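Local coordinates for protein gingipain R (Porphyromonas gingivalis, PDB 1CVR) that cleaves peptide bonds after arginine as a bacterial cysteine proteinase with a caspase-like fold, at residues N194-F199 with V227-N232; L345-V350 with G419-T424; T352-T357 with C373-A378. All coordinates share one frame; numbering follows the deposited sequence.

In the fold
Along the chain interaction 1 is complete before interaction 2 opens, and interaction 3 falls within the span that interaction 2 brackets. Interaction 1 belongs to the caspase-like part, where helix 192-201 meets the loop leading to strand 238-242; its centre is about 24 Å from that of interaction 2 and about 35 Å from that of interaction 3, and it touches neither. Interactions 2 and 3 are about 12 Å apart between centres and do touch, K422 and V423 bonding to T352. Interaction 2 joins the loop after strand 336-339 to a turn of the C-terminal Ig-like domain, and interaction 3, touching it through T352, closes the edge of that domain's three-stranded sheet.

Interaction 1 of 3, residues N194-F199 with V227-N232; sequences NIIDAF and VKQLTN
I196 and F199, one turn apart on helix 192-201, supply the helix side of this contact, and Q229, L230 and N232 supply the loop side. CD1 of I196 lies against the amide end of Q229, 3.6 Å from OE1, with the aliphatic CB of the same glutamine also close. With CG1 anti to the carbonyl carbon (chi1 -63°) and the chain extended to CD1 (chi2 171°), the isoleucine reaches over to the glutamine. One turn on, the branch CD2 of L230 packs on F199, 3.9 Å from its CB and nearly as close to CG, approaching the ring obliquely. N232 comes in beside F199, the two side chains running the same way. Its ND2 sits at the ring edge, 3.8 Å from CD2 of F199, with the amide plane almost perpendicular to the ring, while CB of N232 approaches the carbonyl O of F199 at 3.4 Å.

Further out, the N232 amide is fixed at both ends: ND2 bonds to the carbonyl O of Q235, and OD1 takes the backbone N of G271. N200, the next residue of the helix, holds T231 N through its OD1. I196 also rests on F222, and L230 on L260 of helix 256-262. Contact between the two segments is therefore by van der Waals packing, and the buried asparagine meets its polar needs through neighbouring loops.

Interaction 2 of 3, residues L345-V350 with G419-T424; sequences LVRTLV and GYNKVT
The ring of Y420 and the guanidinium of R347 are the flat groups that meet the opposite segment here. On one face of the tyrosine ring lies its own neighbour, CG of N421, 3.9 Å above the plane and over the centre; the carbonyl O of V346 approaches CE1 obliquely. At the edge of the guanidinium, and almost exactly in its plane, stands the carbonyl O of K422, gripped end-on by both terminal nitrogens. NH1 of R347 is 3.0 Å from that oxygen, with an N-H...O angle of 158°, and NH2 of R347 reaches the same K422 O at 3.3 Å. The arginine chain runs extended from CG to NE before it turns into this grip, while NE bonds to the carbonyl O of Y131. Fixed from two sides, the guanidinium has little freedom to rotate.

T348 crosses Y420 at about a right angle, and its OG1 donates to the tyrosine OH over 2.9 Å; that OH is also bonded to the hydroxyl of Y177. A water links the two backbones, donating to V346 O and accepting from N421 N, each at 2.9 Å. N421 occupies the third position of a type II turn from G419 to K422, which presents this face of the loop to 345-350.

The turn joins strands 412-418 and 425-431 of the Ig-like domain. Opposite it, the loop between strands 336-339 and 356-357 sets V346 and T348 against L298 of helix 286-298, while R308 makes a cation-pi contact with Y420.

Interaction 3 of 3, residues T352-T357 with C373-A378; sequences TEMQVT and CDYNGA
A side-chain carboxylate appears to stand in for a strand carbonyl here: OD1 of D374 meets the backbone N-H of Q355, in the Ig-like domain, where strand 356-357 pairs with the end of strand 368-373. V356 and C373 form an antiparallel, non-hydrogen-bonded pair. Next to it Q355 and D374 would form a hydrogen-bonded pair, and OD1 seems to replace D374's own carbonyl O in receiving the Q355 N-H. That contact is modelled so short, 2.5 Å from Q355 N to D374 OD1, that its exact geometry is doubtful. The CG of D374 sits between the backbone N and the carbonyl carbon (chi1 71°), turning the group toward Q355. The backbones also come close enough for a CA-H...O contact from C373 CA to Q355 O, at 3.3 Å.

V356 and C373 direct their side chains to one face of the sheet, where CG2 of V356 packs on the cysteine sulfur and SD of M354 lies 4.0 Å from the same C373 SG. The M354 chain is straight as far as SD and then bends (chi3 -67°), and the sulfur makes a Met-aromatic contact with the ring of Y375, 5.3 Å from the centroid and oblique to it. CG of M354 packs on CB of Y375, and CB of A378 borders the sulfur as well. Y375 and A378 begin and end a type II turn, so a single methionine touches both of its ends. M354 thus touches C373 of the three-stranded sheet and, beyond the two segments, V417 and V425 of the five-stranded one, consistent with a place between them.

On the outer side one bond is firm: D374 N donates to Q355 O over 3.0 Å, lying in the carbonyl plane.

Interaction 1 of 3, residues N194-F199 with V227-N232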
ATOM      1  N   ASN A 194       3.584 -15.796  20.542  1.00 16.74           N
ATOM      2  CA  ASN A 194       4.662 -14.834  20.305  1.00 17.65           C
ATOM      3  C   ASN A 194       4.256 -13.798  19.264  1.00 17.83           C
ATOM      4  O   ASN A 194       4.599 -12.620  19.383  1.00 16.83           O
ATOM      5  CB  ASN A 194       5.934 -15.536  19.823  1.00 18.57           C
ATOM      6  CG  ASN A 194       6.538 -16.477  20.875  1.00 21.76           C
ATOM      7  OD1 ASN A 194       7.138 -17.488  20.525  1.00 22.71           O
ATOM      8  ND2 ASN A 194       6.405 -16.131  22.151  1.00 21.41           N
ATOM      9  N   ILE A 195       3.534 -14.246  18.243  1.00 15.40           N
ATOM     10  CA  ILE A 195       3.101 -13.351  17.189  1.00 14.89           C
ATOM     11  C   ILE A 195       1.957 -12.487  17.665  1.00 13.32           C
ATOM     12  O   ILE A 195       1.957 -11.289  17.438  1.00 13.07           O
ATOM     13  CB  ILE A 195       2.636 -14.121  15.938  1.00 15.21           C
ATOM     14  CG1 ILE A 195       3.768 -15.015  15.430  1.00 14.55           C
ATOM     15  CG2 ILE A 195       2.159 -13.129  14.876  1.00 12.12           C
ATOM     16  CD1 ILE A 195       5.081 -14.298  15.176  1.00 14.57           C
ATOM     17  N   ILE A 196       0.976 -13.106  18.316  1.00 13.65           N
ATOM     18  CA  ILE A 196      -0.173 -12.371  18.832  1.00 15.71           C
ATOM     19  C   ILE A 196       0.290 -11.257  19.776  1.00 16.38           C
ATOM     20  O   ILE A 196      -0.160 -10.109  19.653  1.00 16.72           O
ATOM     21  CB  ILE A 196      -1.161 -13.329  19.562  1.00 15.64           C
ATOM     22  CG1 ILE A 196      -1.708 -14.354  18.557  1.00 14.89           C
ATOM     23  CG2 ILE A 196      -2.295 -12.519  20.234  1.00 14.54           C
ATOM     24  CD1 ILE A 196      -2.522 -15.505  19.192  1.00 15.65           C
ATOM     25  N   ASP A 197       1.206 -11.586  20.690  1.00 15.86           N
ATOM     26  CA  ASP A 197       1.741 -10.600  21.638  1.00 16.46           C
ATOM     27  C   ASP A 197       2.459  -9.443  20.953  1.00 16.25           C
ATOM     28  O   ASP A 197       2.361  -8.294  21.391  1.00 15.31           O
ATOM     29  CB  ASP A 197       2.721 -11.246  22.636  1.00 15.31           C
ATOM     30  CG  ASP A 197       2.035 -12.197  23.611  1.00 16.64           C
ATOM     31  OD1 ASP A 197       0.798 -12.129  23.758  1.00 15.59           O
ATOM     32  OD2 ASP A 197       2.743 -13.003  24.251  1.00 20.48           O
ATOM     33  N   ALA A 198       3.191  -9.744  19.885  1.00 17.50           N
ATOM     34  CA  ALA A 198       3.932  -8.710  19.156  1.00 16.81           C
ATOM     35  C   ALA A 198       2.959  -7.721  18.506  1.00 16.70           C
ATOM     36  O   ALA A 198       3.105  -6.506  18.655  1.00 16.59           O
ATOM     37  CB  ALA A 198       4.838  -9.355  18.098  1.00 18.15           C
ATOM     38  N   PHE A 199       1.981  -8.239  17.770  1.00 14.97           N
ATOM     39  CA  PHE A 199       0.970  -7.386  17.162  1.00 15.16           C
ATOM     40  C   PHE A 199       0.247  -6.554  18.232  1.00 16.56           C
ATOM     41  O   PHE A 199       0.094  -5.344  18.097  1.00 16.44           O
ATOM     42  CB  PHE A 199      -0.096  -8.213  16.437  1.00 13.40           C
ATOM     43  CG  PHE A 199       0.206  -8.496  14.987  1.00 16.36           C
ATOM     44  CD1 PHE A 199       1.089  -9.505  14.611  1.00 17.93           C
ATOM     45  CD2 PHE A 199      -0.430  -7.758  13.989  1.00 15.08           C
ATOM     46  CE1 PHE A 199       1.331  -9.779  13.254  1.00 18.08           C
ATOM     47  CE2 PHE A 199      -0.196  -8.024  12.637  1.00 17.19           C
ATOM     48  CZ  PHE A 199       0.679  -9.031  12.270  1.00 16.83           C
ATOM     49  N   VAL A 227      -6.192 -14.949  14.053  1.00 20.30           N
ATOM     50  CA  VAL A 227      -6.458 -13.548  13.781  1.00 20.08           C
ATOM     51  C   VAL A 227      -7.492 -12.932  14.723  1.00 21.96           C
ATOM     52  O   VAL A 227      -7.363 -11.752  15.089  1.00 19.73           O
ATOM     53  CB  VAL A 227      -6.893 -13.354  12.307  1.00 19.86           C
ATOM     54  CG1 VAL A 227      -7.156 -11.887  12.025  1.00 20.00           C
ATOM     55  CG2 VAL A 227      -5.801 -13.872  11.384  1.00 17.48           C
ATOM     56  N   LYS A 228      -8.504 -13.715  15.125  1.00 21.22           N
ATOM     57  CA  LYS A 228      -9.539 -13.195  16.018  1.00 21.32           C
ATOM     58  C   LYS A 228      -8.963 -12.767  17.368  1.00 20.46           C
ATOM     59  O   LYS A 228      -9.612 -12.050  18.118  1.00 20.66           O
ATOM     60  CB  LYS A 228     -10.648 -14.228  16.253  1.00 26.48           C
ATOM     61  CG  LYS A 228     -10.198 -15.465  17.026  1.00 29.64           C
ATOM     62  CD  LYS A 228     -11.367 -16.399  17.342  1.00 33.51           C
ATOM     63  CE  LYS A 228     -11.953 -17.043  16.094  1.00 35.14           C
ATOM     64  NZ  LYS A 228     -10.996 -17.969  15.413  1.00 37.32           N
ATOM     65  N   GLN A 229      -7.749 -13.189  17.681  1.00 17.31           N
ATOM     66  CA  GLN A 229      -7.151 -12.816  18.955  1.00 18.51           C
ATOM     67  C   GLN A 229      -6.426 -11.470  18.940  1.00 16.58           C
ATOM     68  O   GLN A 229      -5.982 -10.995  19.975  1.00 16.63           O
ATOM     69  CB  GLN A 229      -6.190 -13.918  19.420  1.00 20.20           C
ATOM     70  CG  GLN A 229      -6.881 -15.242  19.781  1.00 21.75           C
ATOM     71  CD  GLN A 229      -5.927 -16.234  20.431  1.00 22.94           C
ATOM     72  OE1 GLN A 229      -5.311 -15.933  21.455  1.00 24.18           O
ATOM     73  NE2 GLN A 229      -5.795 -17.417  19.835  1.00 22.45           N
ATOM     74  N   LEU A 230      -6.306 -10.858  17.767  1.00 16.85           N
ATOM     75  CA  LEU A 230      -5.615  -9.573  17.646  1.00 17.25           C
ATOM     76  C   LEU A 230      -6.480  -8.418  18.132  1.00 17.03           C
ATOM     77  O   LEU A 230      -7.678  -8.343  17.840  1.00 17.55           O
ATOM     78  CB  LEU A 230      -5.202  -9.304  16.181  1.00 15.14           C
ATOM     79  CG  LEU A 230      -4.378 -10.392  15.474  1.00 16.27           C
ATOM     80  CD1 LEU A 230      -4.061  -9.953  14.028  1.00 18.58           C
ATOM     81  CD2 LEU A 230      -3.109 -10.645  16.249  1.00 13.47           C
ATOM     82  N   THR A 231      -5.861  -7.504  18.863  1.00 17.28           N
ATOM     83  CA  THR A 231      -6.570  -6.347  19.377  1.00 17.73           C
ATOM     84  C   THR A 231      -5.776  -5.071  19.091  1.00 17.67           C
ATOM     85  O   THR A 231      -5.871  -4.089  19.835  1.00 17.69           O
ATOM     86  CB  THR A 231      -6.787  -6.485  20.892  1.00 17.05           C
ATOM     87  OG1 THR A 231      -5.520  -6.562  21.543  1.00 16.97           O
ATOM     88  CG2 THR A 231      -7.567  -7.758  21.197  1.00 19.98           C
ATOM     89  N   ASN A 232      -5.000  -5.083  18.011  1.00 16.16           N
ATOM     90  CA  ASN A 232      -4.193  -3.922  17.650  1.00 14.73           C
ATOM     91  C   ASN A 232      -5.057  -2.908  16.879  1.00 15.64           C
ATOM     92  O   ASN A 232      -4.806  -2.598  15.716  1.00 14.60           O
ATOM     93  CB  ASN A 232      -2.952  -4.376  16.845  1.00 13.22           C
ATOM     94  CG  ASN A 232      -3.300  -5.019  15.512  1.00 14.79           C
ATOM     95  OD1 ASN A 232      -4.219  -5.842  15.421  1.00 13.51           O
ATOM     96  ND2 ASN A 232      -2.537  -4.669  14.469  1.00 13.26           N
TER

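Interaction 2 of 3, residues L345-V350 with G419-T424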
ATOM      1  N   LEU A 345       0.262   5.842   1.500  1.00 13.34           N
ATOM      2  CA  LEU A 345       1.482   6.551   1.912  1.00 14.68           C
ATOM      3  C   LEU A 345       1.985   5.869   3.187  1.00 13.31           C
ATOM      4  O   LEU A 345       1.386   6.011   4.241  1.00 12.65           O
ATOM      5  CB  LEU A 345       1.172   8.031   2.210  1.00 16.18           C
ATOM      6  CG  LEU A 345       0.736   8.868   0.998  1.00 16.86           C
ATOM      7  CD1 LEU A 345       0.308  10.275   1.432  1.00 16.39           C
ATOM      8  CD2 LEU A 345       1.900   8.935   0.016  1.00 13.88           C
ATOM      9  N   VAL A 346       3.086   5.138   3.099  1.00 13.03           N
ATOM     10  CA  VAL A 346       3.578   4.428   4.272  1.00 12.68           C
ATOM     11  C   VAL A 346       4.154   5.334   5.354  1.00 15.30           C
ATOM     12  O   VAL A 346       4.610   6.449   5.077  1.00 15.32           O
ATOM     13  CB  VAL A 346       4.644   3.392   3.885  1.00 13.24           C
ATOM     14  CG1 VAL A 346       4.038   2.354   2.909  1.00 13.55           C
ATOM     15  CG2 VAL A 346       5.844   4.094   3.244  1.00 12.13           C
ATOM     16  N   ARG A 347       4.098   4.857   6.593  1.00 13.23           N
ATOM     17  CA  ARG A 347       4.657   5.582   7.733  1.00 13.87           C
ATOM     18  C   ARG A 347       5.679   4.634   8.341  1.00 15.58           C
ATOM     19  O   ARG A 347       5.415   3.435   8.478  1.00 13.94           O
ATOM     20  CB  ARG A 347       3.578   5.909   8.775  1.00 11.65           C
ATOM     21  CG  ARG A 347       2.576   6.982   8.338  1.00 14.07           C
ATOM     22  CD  ARG A 347       1.454   7.131   9.353  1.00 12.78           C
ATOM     23  NE  ARG A 347       0.526   8.185   8.972  1.00 15.75           N
ATOM     24  CZ  ARG A 347       0.814   9.484   9.000  1.00 16.05           C
ATOM     25  NH1 ARG A 347       2.010   9.903   9.396  1.00 13.17           N
ATOM     26  NH2 ARG A 347      -0.093  10.365   8.611  1.00 15.21           N
ATOM     27  N   THR A 348       6.846   5.161   8.703  1.00 15.49           N
ATOM     28  CA  THR A 348       7.896   4.344   9.295  1.00 15.18           C
ATOM     29  C   THR A 348       8.204   4.708  10.750  1.00 16.70           C
ATOM     30  O   THR A 348       8.567   3.841  11.537  1.00 18.24           O
ATOM     31  CB  THR A 348       9.209   4.461   8.496  1.00 15.65           C
ATOM     32  OG1 THR A 348       9.537   5.848   8.318  1.00 15.13           O
ATOM     33  CG2 THR A 348       9.071   3.771   7.132  1.00 16.31           C
ATOM     34  N   LEU A 349       8.059   5.984  11.106  1.00 15.28           N
ATOM     35  CA  LEU A 349       8.367   6.431  12.462  1.00 16.90           C
ATOM     36  C   LEU A 349       7.222   7.238  13.048  1.00 15.13           C
ATOM     37  O   LEU A 349       6.273   7.569  12.344  1.00 15.93           O
ATOM     38  CB  LEU A 349       9.642   7.290  12.442  1.00 16.02           C
ATOM     39  CG  LEU A 349      10.883   6.671  11.785  1.00 18.07           C
ATOM     40  CD1 LEU A 349      12.000   7.724  11.636  1.00 19.11           C
ATOM     41  CD2 LEU A 349      11.345   5.484  12.619  1.00 19.09           C
ATOM     42  N   VAL A 350       7.299   7.534  14.343  1.00 15.70           N
ATOM     43  CA  VAL A 350       6.270   8.340  14.993  1.00 16.02           C
ATOM     44  C   VAL A 350       6.379   9.674  14.258  1.00 16.65           C
ATOM     45  O   VAL A 350       7.469  10.216  14.107  1.00 16.18           O
ATOM     46  CB  VAL A 350       6.569   8.528  16.490  1.00 17.39           C
ATOM     47  CG1 VAL A 350       5.499   9.417  17.126  1.00 16.97           C
ATOM     48  CG2 VAL A 350       6.608   7.177  17.180  1.00 17.05           C
ATOM     49  N   GLY A 419       2.367  14.942   4.522  1.00 18.52           N
ATOM     50  CA  GLY A 419       3.811  14.920   4.378  1.00 17.23           C
ATOM     51  C   GLY A 419       4.349  13.618   4.932  1.00 17.10           C
ATOM     52  O   GLY A 419       3.736  13.023   5.813  1.00 15.70           O
ATOM     53  N   TYR A 420       5.484  13.169   4.409  1.00 17.78           N
ATOM     54  CA  TYR A 420       6.097  11.926   4.870  1.00 17.49           C
ATOM     55  C   TYR A 420       6.421  11.954   6.378  1.00 18.34           C
ATOM     56  O   TYR A 420       7.178  12.817   6.844  1.00 16.04           O
ATOM     57  CB  TYR A 420       7.368  11.663   4.070  1.00 18.98           C
ATOM     58  CG  TYR A 420       8.141  10.440   4.520  1.00 18.32           C
ATOM     59  CD1 TYR A 420       7.582   9.158   4.430  1.00 19.04           C
ATOM     60  CD2 TYR A 420       9.429  10.566   5.050  1.00 17.74           C
ATOM     61  CE1 TYR A 420       8.293   8.024   4.862  1.00 18.33           C
ATOM     62  CE2 TYR A 420      10.149   9.437   5.488  1.00 18.13           C
ATOM     63  CZ  TYR A 420       9.574   8.174   5.392  1.00 18.67           C
ATOM     64  OH  TYR A 420      10.272   7.071   5.848  1.00 19.48           O
ATOM     65  N   ASN A 421       5.858  10.992   7.120  1.00 16.83           N
ATOM     66  CA  ASN A 421       6.048  10.888   8.567  1.00 17.33           C
ATOM     67  C   ASN A 421       5.619  12.184   9.266  1.00 19.41           C
ATOM     68  O   ASN A 421       6.230  12.606  10.250  1.00 19.18           O
ATOM     69  CB  ASN A 421       7.515  10.564   8.906  1.00 18.02           C
ATOM     70  CG  ASN A 421       7.827   9.072   8.848  1.00 16.74           C
ATOM     71  OD1 ASN A 421       8.991   8.677   8.822  1.00 20.06           O
ATOM     72  ND2 ASN A 421       6.786   8.238   8.865  1.00 11.63           N
ATOM     73  N   LYS A 422       4.559  12.796   8.752  1.00 19.26           N
ATOM     74  CA  LYS A 422       4.020  14.025   9.318  1.00 19.79           C
ATOM     75  C   LYS A 422       2.571  13.832   9.708  1.00 19.67           C
ATOM     76  O   LYS A 422       1.883  12.941   9.193  1.00 17.27           O
ATOM     77  CB  LYS A 422       4.104  15.165   8.300  1.00 20.57           C
ATOM     78  CG  LYS A 422       5.517  15.561   7.918  1.00 21.96           C
ATOM     79  CD  LYS A 422       6.218  16.163   9.119  1.00 25.36           C
ATOM     80  CE  LYS A 422       7.611  16.648   8.782  1.00 27.88           C
ATOM     81  NZ  LYS A 422       8.202  17.386   9.961  1.00 32.35           N
ATOM     82  N   VAL A 423       2.104  14.670  10.630  1.00 19.44           N
ATOM     83  CA  VAL A 423       0.718  14.606  11.037  1.00 18.69           C
ATOM     84  C   VAL A 423      -0.048  15.418  10.001  1.00 20.64           C
ATOM     85  O   VAL A 423       0.304  16.564   9.709  1.00 19.40           O
ATOM     86  CB  VAL A 423       0.493  15.209  12.435  1.00 19.90           C
ATOM     87  CG1 VAL A 423      -1.025  15.222  12.763  1.00 18.80           C
ATOM     88  CG2 VAL A 423       1.246  14.386  13.471  1.00 15.73           C
ATOM     89  N   THR A 424      -1.079  14.811   9.428  1.00 19.77           N
ATOM     90  CA  THR A 424      -1.875  15.487   8.417  1.00 18.52           C
ATOM     91  C   THR A 424      -2.606  16.701   8.970  1.00 19.60           C
ATOM     92  O   THR A 424      -3.230  16.632  10.028  1.00 19.33           O
ATOM     93  CB  THR A 424      -2.902  14.536   7.795  1.00 18.39           C
ATOM     94  OG1 THR A 424      -2.201  13.495   7.108  1.00 16.22           O
ATOM     95  CG2 THR A 424      -3.814  15.298   6.800  1.00 14.58           C
TER
HETATM   96  O   HOH W   1       3.869   9.134   6.019  1.00 16.49           O

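Interaction 3 of 3, residues T352-T357 with C373-A378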
ATOM      1  N   THR A 352       6.019  13.785  13.156  1.00 20.67           N
ATOM      2  CA  THR A 352       6.227  15.073  13.789  1.00 24.35           C
ATOM      3  C   THR A 352       5.159  15.981  13.169  1.00 26.30           C
ATOM      4  O   THR A 352       4.490  15.593  12.196  1.00 23.97           O
ATOM      5  CB  THR A 352       7.617  15.621  13.512  1.00 24.02           C
ATOM      6  OG1 THR A 352       7.852  15.622  12.107  1.00 22.39           O
ATOM      7  CG2 THR A 352       8.674  14.763  14.221  1.00 25.54           C
ATOM      8  N   GLU A 353       4.960  17.168  13.730  1.00 26.93           N
ATOM      9  CA  GLU A 353       3.945  18.041  13.177  1.00 30.07           C
ATOM     10  C   GLU A 353       4.545  19.031  12.198  1.00 30.15           C
ATOM     11  O   GLU A 353       5.757  19.235  12.162  1.00 29.94           O
ATOM     12  CB  GLU A 353       3.186  18.773  14.291  1.00 32.87           C
ATOM     13  CG  GLU A 353       2.579  17.842  15.324  1.00 37.18           C
ATOM     14  CD  GLU A 353       1.546  18.520  16.193  1.00 41.12           C
ATOM     15  OE1 GLU A 353       0.417  18.752  15.711  1.00 44.49           O
ATOM     16  OE2 GLU A 353       1.861  18.836  17.357  1.00 45.04           O
ATOM     17  N   MET A 354       3.682  19.614  11.378  1.00 30.34           N
ATOM     18  CA  MET A 354       4.094  20.597  10.388  1.00 30.60           C
ATOM     19  C   MET A 354       3.520  21.957  10.756  1.00 30.65           C
ATOM     20  O   MET A 354       2.447  22.050  11.349  1.00 29.95           O
ATOM     21  CB  MET A 354       3.571  20.226   8.998  1.00 30.04           C
ATOM     22  CG  MET A 354       4.193  19.011   8.380  1.00 28.42           C
ATOM     23  SD  MET A 354       3.499  18.757   6.753  1.00 25.46           S
ATOM     24  CE  MET A 354       1.813  18.351   7.139  1.00 24.13           C
ATOM     25  N   GLN A 355       4.241  23.004  10.386  1.00 31.15           N
ATOM     26  CA  GLN A 355       3.797  24.362  10.646  1.00 33.43           C
ATOM     27  C   GLN A 355       3.222  24.839   9.316  1.00 31.56           C
ATOM     28  O   GLN A 355       3.952  25.053   8.350  1.00 31.82           O
ATOM     29  CB  GLN A 355       4.995  25.215  11.074  1.00 37.60           C
ATOM     30  CG  GLN A 355       4.643  26.533  11.742  1.00 43.98           C
ATOM     31  CD  GLN A 355       5.860  27.175  12.415  1.00 47.04           C
ATOM     32  OE1 GLN A 355       5.762  28.247  13.015  1.00 49.17           O
ATOM     33  NE2 GLN A 355       7.011  26.512  12.314  1.00 47.74           N
ATOM     34  N   VAL A 356       1.905  24.964   9.267  1.00 29.83           N
ATOM     35  CA  VAL A 356       1.209  25.393   8.061  1.00 28.60           C
ATOM     36  C   VAL A 356       0.532  26.740   8.285  1.00 28.29           C
ATOM     37  O   VAL A 356      -0.282  26.894   9.194  1.00 27.36           O
ATOM     38  CB  VAL A 356       0.117  24.370   7.640  1.00 28.93           C
ATOM     39  CG1 VAL A 356      -0.703  24.919   6.481  1.00 26.98           C
ATOM     40  CG2 VAL A 356       0.757  23.062   7.237  1.00 29.64           C
ATOM     41  N   THR A 357       0.862  27.711   7.445  1.00 27.65           N
ATOM     42  CA  THR A 357       0.263  29.029   7.561  1.00 28.76           C
ATOM     43  C   THR A 357      -0.440  29.370   6.252  1.00 27.79           C
ATOM     44  O   THR A 357       0.195  29.499   5.215  1.00 25.68           O
ATOM     45  CB  THR A 357       1.332  30.101   7.853  1.00 29.12           C
ATOM     46  OG1 THR A 357       2.122  29.699   8.981  1.00 30.95           O
ATOM     47  CG2 THR A 357       0.666  31.426   8.187  1.00 32.13           C
ATOM     48  N   CYS A 373       4.489  26.402   4.369  1.00 28.74           N
ATOM     49  CA  CYS A 373       4.674  25.160   5.127  1.00 28.36           C
ATOM     50  C   CYS A 373       6.154  24.945   5.435  1.00 28.00           C
ATOM     51  O   CYS A 373       6.998  25.028   4.547  1.00 28.13           O
ATOM     52  CB  CYS A 373       4.119  23.962   4.339  1.00 28.11           C
ATOM     53  SG  CYS A 373       4.125  22.384   5.257  1.00 27.82           S
ATOM     54  N   ASP A 374       6.470  24.657   6.693  1.00 29.55           N
ATOM     55  CA  ASP A 374       7.865  24.459   7.077  1.00 31.17           C
ATOM     56  C   ASP A 374       8.431  23.086   6.729  1.00 31.86           C
ATOM     57  O   ASP A 374       9.488  22.709   7.233  1.00 33.28           O
ATOM     58  CB  ASP A 374       8.042  24.746   8.574  1.00 32.44           C
ATOM     59  CG  ASP A 374       7.406  23.688   9.463  1.00 34.48           C
ATOM     60  OD1 ASP A 374       6.389  23.085   9.059  1.00 32.33           O
ATOM     61  OD2 ASP A 374       7.919  23.483  10.586  1.00 35.83           O
ATOM     62  N   TYR A 375       7.737  22.345   5.867  1.00 30.72           N
ATOM     63  CA  TYR A 375       8.205  21.024   5.437  1.00 29.10           C
ATOM     64  C   TYR A 375       8.157  20.916   3.923  1.00 29.11           C
ATOM     65  O   TYR A 375       7.082  20.726   3.350  1.00 29.37           O
ATOM     66  CB  TYR A 375       7.332  19.901   6.013  1.00 30.32           C
ATOM     67  CG  TYR A 375       7.817  18.518   5.607  1.00 29.03           C
ATOM     68  CD1 TYR A 375       9.068  18.057   6.012  1.00 29.47           C
ATOM     69  CD2 TYR A 375       7.041  17.689   4.790  1.00 29.15           C
ATOM     70  CE1 TYR A 375       9.545  16.802   5.617  1.00 31.61           C
ATOM     71  CE2 TYR A 375       7.505  16.432   4.386  1.00 30.43           C
ATOM     72  CZ  TYR A 375       8.761  15.996   4.805  1.00 31.43           C
ATOM     73  OH  TYR A 375       9.238  14.762   4.421  1.00 31.88           O
ATOM     74  N   ASN A 376       9.307  21.015   3.266  1.00 27.96           N
ATOM     75  CA  ASN A 376       9.327  20.918   1.814  1.00 27.63           C
ATOM     76  C   ASN A 376       9.034  19.495   1.380  1.00 27.31           C
ATOM     77  O   ASN A 376       9.577  18.548   1.937  1.00 26.79           O
ATOM     78  CB  ASN A 376      10.678  21.379   1.259  1.00 28.96           C
ATOM     79  CG  ASN A 376      10.954  22.845   1.550  1.00 29.52           C
ATOM     80  OD1 ASN A 376      10.072  23.688   1.405  1.00 29.73           O
ATOM     81  ND2 ASN A 376      12.183  23.156   1.944  1.00 32.63           N
ATOM     82  N   GLY A 377       8.157  19.349   0.394  1.00 26.32           N
ATOM     83  CA  GLY A 377       7.800  18.023  -0.079  1.00 25.25           C
ATOM     84  C   GLY A 377       6.375  17.656   0.302  1.00 23.87           C
ATOM     85  O   GLY A 377       5.831  16.650  -0.167  1.00 22.20           O
ATOM     86  N   ALA A 378       5.775  18.458   1.174  1.00 21.84           N
ATOM     87  CA  ALA A 378       4.403  18.211   1.596  1.00 21.65           C
ATOM     88  C   ALA A 378       3.488  18.440   0.399  1.00 22.07           C
ATOM     89  O   ALA A 378       3.833  19.166  -0.535  1.00 21.34           O
ATOM     90  CB  ALA A 378       4.014  19.157   2.730  1.00 20.79           C
TER